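Local coordinates for protein EscN (PDB 2OBL) that is a type III secretion system protein whose core belongs to the ATP synthase alpha/beta family of P-loop nucleotide-binding domains, at residues Val59-Gly64 and Pro257-Gly262; Ser195-Leu200 and Asn229-Asp234; Arg14-Ile19 and Val128-Thr133. The protein carries 1 engineered substitution. All blocks are in the same frame, centred on the assembly; numbering follows the deposited sequence.

Contact 1: residues Val59-Gly64 and Pro257-Gly262; sequences VRAIDG and PAIDIG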
ATOM      1  N   VAL A  59       2.038 -11.348   1.911  1.00 23.74           N
ATOM      2  CA  VAL A  59       3.222 -10.906   2.633  1.00 22.48           C
ATOM      3  C   VAL A  59       3.037 -11.360   4.075  1.00 22.30           C
ATOM      4  O   VAL A  59       2.133 -10.888   4.769  1.00 21.95           O
ATOM      5  CB  VAL A  59       3.384  -9.359   2.589  1.00 22.75           C
ATOM      6  CG1 VAL A  59       4.615  -8.925   3.375  1.00 22.75           C
ATOM      7  CG2 VAL A  59       3.479  -8.869   1.153  1.00 22.86           C
ATOM      8  N   ARG A  60       3.873 -12.298   4.515  1.00 21.72           N
ATOM      9  CA  ARG A  60       3.699 -12.911   5.838  1.00 21.54           C
ATOM     10  C   ARG A  60       3.625 -11.922   6.983  1.00 20.75           C
ATOM     11  O   ARG A  60       2.774 -12.041   7.850  1.00 21.29           O
ATOM     12  CB  ARG A  60       4.803 -13.932   6.126  1.00 22.25           C
ATOM     13  CG  ARG A  60       4.678 -15.200   5.303  1.00 23.04           C
ATOM     14  CD  ARG A  60       5.585 -16.299   5.860  1.00 25.24           C
ATOM     15  NE  ARG A  60       6.993 -15.911   5.808  1.00 25.83           N
ATOM     16  CZ  ARG A  60       7.851 -16.325   4.881  1.00 25.84           C
ATOM     17  NH1 ARG A  60       7.451 -17.148   3.920  1.00 26.25           N
ATOM     18  NH2 ARG A  60       9.114 -15.902   4.909  1.00 25.73           N
ATOM     19  N   ALA A  61       4.512 -10.934   6.992  1.00 21.06           N
ATOM     20  CA  ALA A  61       4.555 -10.000   8.099  1.00 21.94           C
ATOM     21  C   ALA A  61       3.223  -9.274   8.227  1.00 22.44           C
ATOM     22  O   ALA A  61       2.738  -9.057   9.334  1.00 23.33           O
ATOM     23  CB  ALA A  61       5.672  -9.014   7.904  1.00 22.20           C
ATOM     24  N   ILE A  62       2.636  -8.904   7.092  1.00 21.87           N
ATOM     25  CA  ILE A  62       1.390  -8.125   7.096  1.00 21.60           C
ATOM     26  C   ILE A  62       0.175  -9.015   7.319  1.00 21.10           C
ATOM     27  O   ILE A  62      -0.627  -8.780   8.224  1.00 20.80           O
ATOM     28  CB  ILE A  62       1.218  -7.301   5.801  1.00 21.38           C
ATOM     29  CG1 ILE A  62       2.388  -6.323   5.637  1.00 21.96           C
ATOM     30  CG2 ILE A  62      -0.111  -6.514   5.833  1.00 22.17           C
ATOM     31  CD1 ILE A  62       2.444  -5.649   4.259  1.00 22.38           C
ATOM     32  N   ASP A  63       0.041 -10.051   6.501  1.00 21.32           N
ATOM     33  CA  ASP A  63      -1.073 -10.992   6.648  1.00 20.79           C
ATOM     34  C   ASP A  63      -1.109 -11.614   8.049  1.00 20.70           C
ATOM     35  O   ASP A  63      -2.188 -11.873   8.615  1.00 19.78           O
ATOM     36  CB  ASP A  63      -0.962 -12.113   5.612  1.00 21.67           C
ATOM     37  CG  ASP A  63      -1.093 -11.616   4.168  1.00 22.25           C
ATOM     38  OD1 ASP A  63      -1.607 -10.504   3.932  1.00 22.44           O
ATOM     39  OD2 ASP A  63      -0.681 -12.365   3.259  1.00 22.82           O
ATOM     40  N   GLY A  64       0.075 -11.874   8.598  1.00 20.30           N
ATOM     41  CA  GLY A  64       0.181 -12.495   9.917  1.00 21.03           C
ATOM     42  C   GLY A  64      -0.040 -11.544  11.082  1.00 19.63           C
ATOM     43  O   GLY A  64      -0.801 -11.854  12.003  1.00 19.63           O
ATOM     44  N   PRO A 257      10.873  -7.831   3.736  1.00 14.26           N
ATOM     45  CA  PRO A 257      10.462  -6.408   3.715  1.00 14.66           C
ATOM     46  C   PRO A 257      10.888  -5.666   4.976  1.00 14.05           C
ATOM     47  O   PRO A 257      10.824  -6.239   6.057  1.00 13.71           O
ATOM     48  CB  PRO A 257       8.929  -6.490   3.668  1.00 14.89           C
ATOM     49  CG  PRO A 257       8.652  -7.832   3.017  1.00 15.55           C
ATOM     50  CD  PRO A 257       9.714  -8.732   3.588  1.00 14.50           C
ATOM     51  N   ALA A 258      11.290  -4.395   4.849  1.00 13.50           N
ATOM     52  CA  ALA A 258      11.891  -3.657   5.959  1.00 12.93           C
ATOM     53  C   ALA A 258      10.830  -3.026   6.856  1.00 13.17           C
ATOM     54  O   ALA A 258      10.934  -1.856   7.229  1.00 13.03           O
ATOM     55  CB  ALA A 258      12.852  -2.592   5.440  1.00 13.71           C
ATOM     56  N   ILE A 259       9.827  -3.820   7.207  1.00 12.97           N
ATOM     57  CA  ILE A 259       8.685  -3.325   7.948  1.00 12.64           C
ATOM     58  C   ILE A 259       8.982  -3.274   9.445  1.00 12.86           C
ATOM     59  O   ILE A 259       9.295  -4.291  10.066  1.00 13.18           O
ATOM     60  CB  ILE A 259       7.438  -4.206   7.725  1.00 12.94           C
ATOM     61  CG1 ILE A 259       7.053  -4.261   6.238  1.00 13.54           C
ATOM     62  CG2 ILE A 259       6.300  -3.692   8.575  1.00 12.69           C
ATOM     63  CD1 ILE A 259       6.059  -5.410   5.902  1.00 13.62           C
ATOM     64  N   ASP A 260       8.871  -2.091  10.029  1.00 12.94           N
ATOM     65  CA  ASP A 260       8.988  -1.977  11.475  1.00 13.76           C
ATOM     66  C   ASP A 260       7.631  -2.292  12.070  1.00 13.88           C
ATOM     67  O   ASP A 260       6.698  -1.501  11.958  1.00 13.27           O
ATOM     68  CB  ASP A 260       9.430  -0.566  11.864  1.00 13.16           C
ATOM     69  CG  ASP A 260       9.719  -0.431  13.354  1.00 14.70           C
ATOM     70  OD1 ASP A 260       8.825  -0.735  14.166  1.00 13.16           O
ATOM     71  OD2 ASP A 260      10.842  -0.013  13.705  1.00 15.14           O
ATOM     72  N   ILE A 261       7.513  -3.448  12.705  1.00 14.08           N
ATOM     73  CA  ILE A 261       6.198  -3.888  13.187  1.00 14.23           C
ATOM     74  C   ILE A 261       5.617  -2.939  14.249  1.00 14.46           C
ATOM     75  O   ILE A 261       4.414  -2.667  14.258  1.00 13.82           O
ATOM     76  CB  ILE A 261       6.270  -5.343  13.708  1.00 15.12           C
ATOM     77  CG1 ILE A 261       6.884  -6.256  12.635  1.00 14.64           C
ATOM     78  CG2 ILE A 261       4.879  -5.840  14.172  1.00 15.45           C
ATOM     79  CD1 ILE A 261       6.021  -6.475  11.392  1.00 14.55           C
ATOM     80  N   GLY A 262       6.478  -2.424  15.125  1.00 14.24           N
ATOM     81  CA  GLY A 262       6.023  -1.602  16.248  1.00 14.47           C
ATOM     82  C   GLY A 262       5.503  -0.239  15.816  1.00 15.02           C
ATOM     83  O   GLY A 262       4.739   0.407  16.546  1.00 15.53           O
TER
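Ile259 and Ile62 meet in the same extended shape. In both, CG1 lies anti to the carbonyl carbon. In Ile259 chi1 is -59°, and CD1 then runs on anti to CA (chi2 165°), which carries this methyl out to the helix that begins at Arg60. There Ile259 CD1 touches Ile62 CG1 at 3.8 Å, and the two side chains cross at about a right angle. The same Ile259 CD1 also packs on Ala61 CB at 4.1 Å. Ile261 adds a second methyl, because its CD1 is folded back (chi2 -68°) and approaches Ala61 CB at 4.3 Å. Ala61 CB thus meets the CD1 methyls of two isoleucines. At the start of the helix, Val59 CG1 lies 4.2 Å from Pro257 CG as the two side chains slide past each other in opposite directions.

No hydrogen bond joins the two segments, and all six touching residues are buried. Val59 takes the N-cap position, and its O accepts from Asp63 N at 2.8 Å. Asp63 OD1 and OD2 bond to Leu57 N and Gly58 N, which ties the approach to the helix. Pro257 follows a cis peptide bond, and Ala258 is the centre of an inverse gamma turn. Backbone bonds of Ala258 with Thr247 and of Asp260 with Val245 fasten this loop to the chain at and beyond strand 242-245. Val59 and Pro257 both also touch Leu87 of helix 84-94, the helix of an apparent Walker A motif. This is apolar helix-on-loop packing in the interior of a P-loop nucleotide-binding fold.

Contact 2: residues Ser195-Leu200 and Asn229-Asp234; sequences SVFSSL and NDPIGD. With CA (calcium ion), chain B.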
ATOM      1  N   SER A 195      -6.597  23.501  -1.533  1.00 13.68           N
ATOM      2  CA  SER A 195      -7.164  22.500  -2.453  1.00 14.59           C
ATOM      3  C   SER A 195      -6.574  21.091  -2.296  1.00 14.29           C
ATOM      4  O   SER A 195      -7.281  20.096  -2.431  1.00 13.83           O
ATOM      5  CB  SER A 195      -7.037  22.938  -3.911  1.00 14.89           C
ATOM      6  OG  SER A 195      -5.686  23.170  -4.289  1.00 15.62           O
ATOM      7  N   VAL A 196      -5.276  21.007  -2.032  1.00 14.20           N
ATOM      8  CA  VAL A 196      -4.639  19.702  -1.929  1.00 14.05           C
ATOM      9  C   VAL A 196      -5.161  18.990  -0.679  1.00 13.68           C
ATOM     10  O   VAL A 196      -5.529  17.818  -0.726  1.00 13.61           O
ATOM     11  CB  VAL A 196      -3.104  19.810  -1.885  1.00 13.85           C
ATOM     12  CG1 VAL A 196      -2.485  18.413  -1.827  1.00 13.20           C
ATOM     13  CG2 VAL A 196      -2.583  20.555  -3.111  1.00 13.94           C
ATOM     14  N   PHE A 197      -5.220  19.713   0.436  1.00 14.75           N
ATOM     15  CA  PHE A 197      -5.716  19.111   1.669  1.00 15.69           C
ATOM     16  C   PHE A 197      -7.148  18.610   1.535  1.00 15.94           C
ATOM     17  O   PHE A 197      -7.448  17.484   1.915  1.00 17.73           O
ATOM     18  CB  PHE A 197      -5.572  20.074   2.837  1.00 16.36           C
ATOM     19  CG  PHE A 197      -4.146  20.368   3.170  1.00 15.36           C
ATOM     20  CD1 PHE A 197      -3.352  19.401   3.756  1.00 16.57           C
ATOM     21  CD2 PHE A 197      -3.589  21.596   2.842  1.00 14.38           C
ATOM     22  CE1 PHE A 197      -2.014  19.658   4.055  1.00 16.35           C
ATOM     23  CE2 PHE A 197      -2.269  21.870   3.144  1.00 14.32           C
ATOM     24  CZ  PHE A 197      -1.473  20.895   3.745  1.00 15.47           C
ATOM     25  N   SER A 198      -8.018  19.415   0.949  1.00 16.11           N
ATOM     26  CA  SER A 198      -9.404  18.991   0.816  1.00 16.49           C
ATOM     27  C   SER A 198      -9.558  17.824  -0.172  1.00 15.55           C
ATOM     28  O   SER A 198     -10.515  17.058  -0.079  1.00 14.22           O
ATOM     29  CB  SER A 198     -10.311  20.175   0.484  1.00 18.06           C
ATOM     30  OG  SER A 198     -10.053  20.671  -0.808  1.00 20.79           O
ATOM     31  N   SER A 199      -8.594  17.646  -1.077  1.00 15.01           N
ATOM     32  CA  SER A 199      -8.694  16.558  -2.068  1.00 15.00           C
ATOM     33  C   SER A 199      -8.414  15.195  -1.440  1.00 15.27           C
ATOM     34  O   SER A 199      -8.894  14.164  -1.930  1.00 14.09           O
ATOM     35  CB  SER A 199      -7.749  16.786  -3.256  1.00 15.04           C
ATOM     36  OG  SER A 199      -6.413  16.390  -2.918  1.00 15.53           O
ATOM     37  N   LEU A 200      -7.626  15.181  -0.366  1.00 14.76           N
ATOM     38  CA  LEU A 200      -7.189  13.908   0.217  1.00 16.01           C
ATOM     39  C   LEU A 200      -8.342  13.040   0.715  1.00 15.70           C
ATOM     40  O   LEU A 200      -8.448  11.881   0.323  1.00 16.42           O
ATOM     41  CB  LEU A 200      -6.145  14.119   1.326  1.00 15.53           C
ATOM     42  CG  LEU A 200      -4.814  14.737   0.904  1.00 16.46           C
ATOM     43  CD1 LEU A 200      -3.937  14.985   2.133  1.00 16.40           C
ATOM     44  CD2 LEU A 200      -4.100  13.814  -0.090  1.00 16.92           C
ATOM     45  N   ASN A 229       8.793  19.078   7.933  1.00  9.88           N
ATOM     46  CA  ASN A 229       7.444  18.525   8.062  1.00 10.54           C
ATOM     47  C   ASN A 229       6.813  18.214   6.699  1.00 11.63           C
ATOM     48  O   ASN A 229       6.932  19.007   5.748  1.00 12.80           O
ATOM     49  CB  ASN A 229       6.525  19.450   8.864  1.00 10.63           C
ATOM     50  CG  ASN A 229       5.221  18.768   9.238  1.00 12.02           C
ATOM     51  OD1 ASN A 229       5.226  17.609   9.653  1.00 12.60           O
ATOM     52  ND2 ASN A 229       4.111  19.466   9.075  1.00 12.75           N
ATOM     53  N   ASP A 230       6.169  17.052   6.609  1.00 11.62           N
ATOM     54  CA  ASP A 230       5.322  16.718   5.453  1.00 11.39           C
ATOM     55  C   ASP A 230       3.860  16.711   5.901  1.00 11.63           C
ATOM     56  O   ASP A 230       3.364  15.713   6.422  1.00 10.39           O
ATOM     57  CB  ASP A 230       5.724  15.370   4.827  1.00 12.33           C
ATOM     58  CG  ASP A 230       4.659  14.815   3.883  1.00 13.16           C
ATOM     59  OD1 ASP A 230       3.815  15.605   3.422  1.00 12.52           O
ATOM     60  OD2 ASP A 230       4.657  13.588   3.639  1.00 15.43           O
ATOM     61  N   PRO A 231       3.166  17.826   5.685  1.00 11.85           N
ATOM     62  CA  PRO A 231       1.805  17.944   6.179  1.00 10.65           C
ATOM     63  C   PRO A 231       0.805  17.060   5.419  1.00 11.28           C
ATOM     64  O   PRO A 231      -0.257  16.758   5.950  1.00 10.19           O
ATOM     65  CB  PRO A 231       1.486  19.422   5.970  1.00 12.50           C
ATOM     66  CG  PRO A 231       2.313  19.821   4.811  1.00 11.74           C
ATOM     67  CD  PRO A 231       3.608  19.053   4.986  1.00 12.21           C
ATOM     68  N   ILE A 232       1.151  16.662   4.194  1.00 11.33           N
ATOM     69  CA  ILE A 232       0.290  15.765   3.407  1.00 12.22           C
ATOM     70  C   ILE A 232       0.289  14.388   4.070  1.00 10.65           C
ATOM     71  O   ILE A 232      -0.775  13.822   4.334  1.00 11.69           O
ATOM     72  CB  ILE A 232       0.777  15.660   1.939  1.00 13.26           C
ATOM     73  CG1 ILE A 232       0.655  17.012   1.237  1.00 13.26           C
ATOM     74  CG2 ILE A 232       0.016  14.564   1.180  1.00 14.67           C
ATOM     75  CD1 ILE A 232      -0.779  17.586   1.233  1.00 13.50           C
ATOM     76  N   GLY A 233       1.477  13.870   4.361  1.00  9.88           N
ATOM     77  CA  GLY A 233       1.617  12.564   5.037  1.00 10.04           C
ATOM     78  C   GLY A 233       0.872  12.583   6.363  1.00 10.87           C
ATOM     79  O   GLY A 233       0.241  11.592   6.742  1.00  9.49           O
ATOM     80  N   ASP A 234       0.942  13.721   7.057  1.00 10.52           N
ATOM     81  CA  ASP A 234       0.303  13.844   8.377  1.00 10.40           C
ATOM     82  C   ASP A 234      -1.210  13.722   8.236  1.00 10.13           C
ATOM     83  O   ASP A 234      -1.857  13.029   9.008  1.00  8.11           O
ATOM     84  CB  ASP A 234       0.644  15.170   9.078  1.00 11.31           C
ATOM     85  CG  ASP A 234       2.106  15.267   9.487  1.00 10.89           C
ATOM     86  OD1 ASP A 234       2.861  14.297   9.314  1.00 10.76           O
ATOM     87  OD2 ASP A 234       2.511  16.335   9.976  1.00 11.51           O
TER
HETATM   88 CA    CA B1001       4.727  15.429  10.477  0.50 14.92          CA
HETATM   89  O   HOH W   1       5.548  14.769   8.245  1.00 17.73           O
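Ile232 CD1 reaches between two side chains of helix 194-204. It touches Val196 CG1 at 3.6 Å and Phe197 CE1 at 3.7 Å. Its torsions explain this: CG1 is anti to the carbonyl carbon (chi1 -65°), and chi2 of -58° bends CD1 aside. The CG2 branch serves Leu200, whose CD1 lies 4.1 Å away. Pro231 meets the far end of the Phe197 ring. Pro231 O lies in the ring plane, 3.9 Å from Phe197 CE1, and Pro231 CB sits 4.0 Å from Phe197 CZ.

This is apolar helix-helix packing, with the first turn of helix 231-239 set against helix 194-204. Phe192 and Ala173 add to the apolar surface around Ile232, while Arg189 makes a cation-pi contact with Phe197.

Asp230 is the N-cap that positions this turn. Its OD1 accepts from Gly233 N at 3.1 Å in a nearly straight bond (171°), met from above the carboxylate plane, and from Ile232 N in a weak bond. A calcium ion bridges Asn229, before the helix, and Asp234, in its first turn. Asn229 OD1 binds it at 2.4 Å, and Asp234 grips it with both OD1 and OD2. A water also binds the ion and accepts from Asp230 N at 2.9 Å.

Contact 3: residues Arg14-Ile19 and Val128-Thr133; sequences RLIDGI and VLVVTT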
ATOM      1  N   ARG A  14      -3.216  -2.731 -19.971  1.00 22.01           N
ATOM      2  CA  ARG A  14      -2.767  -1.564 -20.733  1.00 22.49           C
ATOM      3  C   ARG A  14      -2.076  -0.474 -19.922  1.00 21.77           C
ATOM      4  O   ARG A  14      -2.392  -0.256 -18.754  1.00 21.32           O
ATOM      5  CB  ARG A  14      -3.925  -0.950 -21.511  1.00 24.22           C
ATOM      6  CG  ARG A  14      -4.499  -1.888 -22.556  1.00 28.01           C
ATOM      7  CD  ARG A  14      -5.155  -1.120 -23.678  1.00 31.09           C
ATOM      8  NE  ARG A  14      -5.097  -1.877 -24.926  1.00 34.52           N
ATOM      9  CZ  ARG A  14      -4.276  -1.597 -25.933  1.00 35.09           C
ATOM     10  NH1 ARG A  14      -3.442  -0.555 -25.865  1.00 35.66           N
ATOM     11  NH2 ARG A  14      -4.295  -2.355 -27.013  1.00 36.55           N
ATOM     12  N   LEU A  15      -1.153   0.222 -20.575  1.00 20.82           N
ATOM     13  CA  LEU A  15      -0.544   1.427 -20.016  1.00 20.57           C
ATOM     14  C   LEU A  15      -1.359   2.620 -20.473  1.00 20.69           C
ATOM     15  O   LEU A  15      -1.576   2.819 -21.670  1.00 20.27           O
ATOM     16  CB  LEU A  15       0.889   1.595 -20.521  1.00 19.89           C
ATOM     17  CG  LEU A  15       1.927   0.643 -19.956  1.00 20.27           C
ATOM     18  CD1 LEU A  15       3.142   0.619 -20.878  1.00 20.64           C
ATOM     19  CD2 LEU A  15       2.303   1.108 -18.582  1.00 20.00           C
ATOM     20  N   ILE A  16      -1.769   3.423 -19.506  1.00 20.55           N
ATOM     21  CA  ILE A  16      -2.737   4.476 -19.691  1.00 21.61           C
ATOM     22  C   ILE A  16      -2.122   5.737 -19.107  1.00 20.30           C
ATOM     23  O   ILE A  16      -1.482   5.659 -18.055  1.00 19.52           O
ATOM     24  CB  ILE A  16      -3.978   4.105 -18.827  1.00 22.82           C
ATOM     25  CG1 ILE A  16      -4.629   2.821 -19.353  1.00 24.30           C
ATOM     26  CG2 ILE A  16      -4.932   5.230 -18.722  1.00 24.94           C
ATOM     27  CD1 ILE A  16      -5.087   2.926 -20.738  1.00 23.48           C
ATOM     28  N   ASP A  17      -2.315   6.890 -19.751  1.00 19.38           N
ATOM     29  CA  ASP A  17      -1.772   8.152 -19.212  1.00 18.89           C
ATOM     30  C   ASP A  17      -2.634   8.748 -18.108  1.00 18.12           C
ATOM     31  O   ASP A  17      -3.600   8.127 -17.672  1.00 18.48           O
ATOM     32  CB  ASP A  17      -1.444   9.192 -20.303  1.00 19.30           C
ATOM     33  CG  ASP A  17      -2.677   9.842 -20.930  1.00 20.15           C
ATOM     34  OD1 ASP A  17      -3.799   9.689 -20.417  1.00 18.26           O
ATOM     35  OD2 ASP A  17      -2.508  10.533 -21.968  1.00 20.53           O
ATOM     36  N   GLY A  18      -2.267   9.945 -17.652  1.00 18.03           N
ATOM     37  CA  GLY A  18      -2.922  10.574 -16.490  1.00 18.69           C
ATOM     38  C   GLY A  18      -4.394  10.904 -16.683  1.00 18.92           C
ATOM     39  O   GLY A  18      -5.143  11.037 -15.713  1.00 18.59           O
ATOM     40  N   ILE A  19      -4.812  11.086 -17.932  1.00 19.73           N
ATOM     41  CA  ILE A  19      -6.224  11.326 -18.202  1.00 21.17           C
ATOM     42  C   ILE A  19      -6.876  10.149 -18.925  1.00 20.75           C
ATOM     43  O   ILE A  19      -7.917  10.304 -19.579  1.00 20.70           O
ATOM     44  CB  ILE A  19      -6.463  12.653 -18.965  1.00 22.01           C
ATOM     45  CG1 ILE A  19      -5.653  12.695 -20.263  1.00 22.28           C
ATOM     46  CG2 ILE A  19      -6.110  13.838 -18.080  1.00 22.70           C
ATOM     47  CD1 ILE A  19      -6.011  13.884 -21.159  1.00 22.66           C
ATOM     48  N   VAL A 128      -4.550  -2.475 -14.570  1.00 12.57           N
ATOM     49  CA  VAL A 128      -4.590  -1.249 -15.358  1.00 11.90           C
ATOM     50  C   VAL A 128      -3.476  -0.350 -14.835  1.00 11.61           C
ATOM     51  O   VAL A 128      -3.385  -0.090 -13.632  1.00 11.13           O
ATOM     52  CB  VAL A 128      -5.950  -0.526 -15.243  1.00 12.44           C
ATOM     53  CG1 VAL A 128      -5.972   0.678 -16.182  1.00 12.27           C
ATOM     54  CG2 VAL A 128      -7.091  -1.476 -15.581  1.00 11.14           C
ATOM     55  N   LEU A 129      -2.603   0.097 -15.731  1.00 13.41           N
ATOM     56  CA  LEU A 129      -1.399   0.819 -15.330  1.00 13.03           C
ATOM     57  C   LEU A 129      -1.513   2.289 -15.708  1.00 13.24           C
ATOM     58  O   LEU A 129      -1.288   2.650 -16.865  1.00 13.31           O
ATOM     59  CB  LEU A 129      -0.182   0.200 -16.024  1.00 14.06           C
ATOM     60  CG  LEU A 129      -0.025  -1.309 -15.824  1.00 15.13           C
ATOM     61  CD1 LEU A 129       1.014  -1.876 -16.788  1.00 17.38           C
ATOM     62  CD2 LEU A 129       0.373  -1.599 -14.399  1.00 16.18           C
ATOM     63  N   VAL A 130      -1.896   3.129 -14.743  1.00 13.00           N
ATOM     64  CA  VAL A 130      -1.971   4.564 -14.968  1.00 12.08           C
ATOM     65  C   VAL A 130      -0.598   5.152 -14.648  1.00 12.66           C
ATOM     66  O   VAL A 130      -0.146   5.132 -13.504  1.00 14.13           O
ATOM     67  CB  VAL A 130      -3.044   5.228 -14.093  1.00 11.85           C
ATOM     68  CG1 VAL A 130      -3.064   6.749 -14.347  1.00 12.54           C
ATOM     69  CG2 VAL A 130      -4.416   4.593 -14.354  1.00 12.41           C
ATOM     70  N   VAL A 131       0.090   5.630 -15.678  1.00 12.41           N
ATOM     71  CA  VAL A 131       1.465   6.077 -15.493  1.00 12.60           C
ATOM     72  C   VAL A 131       1.644   7.513 -15.935  1.00 13.17           C
ATOM     73  O   VAL A 131       1.328   7.873 -17.080  1.00 13.53           O
ATOM     74  CB  VAL A 131       2.443   5.187 -16.285  1.00 12.25           C
ATOM     75  CG1 VAL A 131       3.886   5.711 -16.156  1.00 12.63           C
ATOM     76  CG2 VAL A 131       2.310   3.730 -15.850  1.00 13.81           C
ATOM     77  N   THR A 132       2.156   8.343 -15.025  1.00 13.44           N
ATOM     78  CA  THR A 132       2.496   9.726 -15.356  0.50 13.05           C
ATOM     79  C   THR A 132       3.844  10.077 -14.757  1.00 13.56           C
ATOM     80  O   THR A 132       3.954  10.293 -13.542  1.00 14.51           O
ATOM     81  CB  THR A 132       1.425  10.733 -14.866  0.50 12.95           C
ATOM     82  OG1 THR A 132       1.198  10.566 -13.457  0.50 13.72           O
ATOM     83  CG2 THR A 132       0.123  10.514 -15.612  0.50 11.50           C
ATOM     84  N   THR A 133       4.863  10.124 -15.604  1.00 12.19           N
ATOM     85  CA  THR A 133       6.214  10.371 -15.138  1.00 12.81           C
ATOM     86  C   THR A 133       6.474  11.836 -14.807  1.00 12.99           C
ATOM     87  O   THR A 133       5.631  12.710 -15.066  1.00 12.27           O
ATOM     88  CB  THR A 133       7.238   9.881 -16.160  1.00 13.33           C
ATOM     89  OG1 THR A 133       6.955  10.503 -17.410  1.00 14.51           O
ATOM     90  CG2 THR A 133       7.117   8.375 -16.319  1.00 13.73           C
TER
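Ile16 and Leu129 are joined by the middle one of three backbone hydrogen bonds. Ile16 N donates to Leu129 O at 2.8 Å, and Ile16 O accepts from Val131 N at 2.8 Å. Arg14 O takes Leu129 N at 3.1 Å. Ile16 bonds through N and O to the two neighbours of its partner Val130, as in parallel strands. Leu15 pairs with Leu129. CA-H...O contacts supplement these bonds: Val130 CA lies 3.3 Å from Ile16 O, and Leu15 CA lies 3.5 Å from Leu129 O.

Apolar contacts line both faces. On one, Leu15 CD2 meets Leu129 CB at 3.7 Å and Val131 CG2 at 3.8 Å, under Leu116 and Val112 of helix 109-116. On the other, Ile16 CG1 meets Val128 CG1 at 4.1 Å, and Phe155 of helix 138-156 touches Val128.

Polar side chains take over where the short strand ends. Asp17 OD1 receives a weak bond from Ile19 N. Its OD2 forms a salt bridge with Arg21, and Glu140 accepts from Gly18 N.

Backbone bonding therefore sets the register, aliphatic side chains seat the sheet between helices, and charged groups fasten the turn that follows this short strand.

The three contacts share no segment; their nearest atoms are about 14 to 17 Å apart. Contact 1 is purely apolar, wholly buried and nearest the chain's centre (about 12 Å between centres, against 18 Å for the others). Contact 2 is also apolar where its helices meet, but its outer side carries a calcium ion bound by exposed and partly exposed residues. Contact 3 is mostly buried, with Arg14 and Leu15 partly exposed, and differs in kind, since backbone hydrogen bonds pair its strands. The central sheet relates all three: contact 3 is within it, helix 231-239 of contact 2 leads into strand 242-245, and the loop of contact 1 comes later, after helix 248-251.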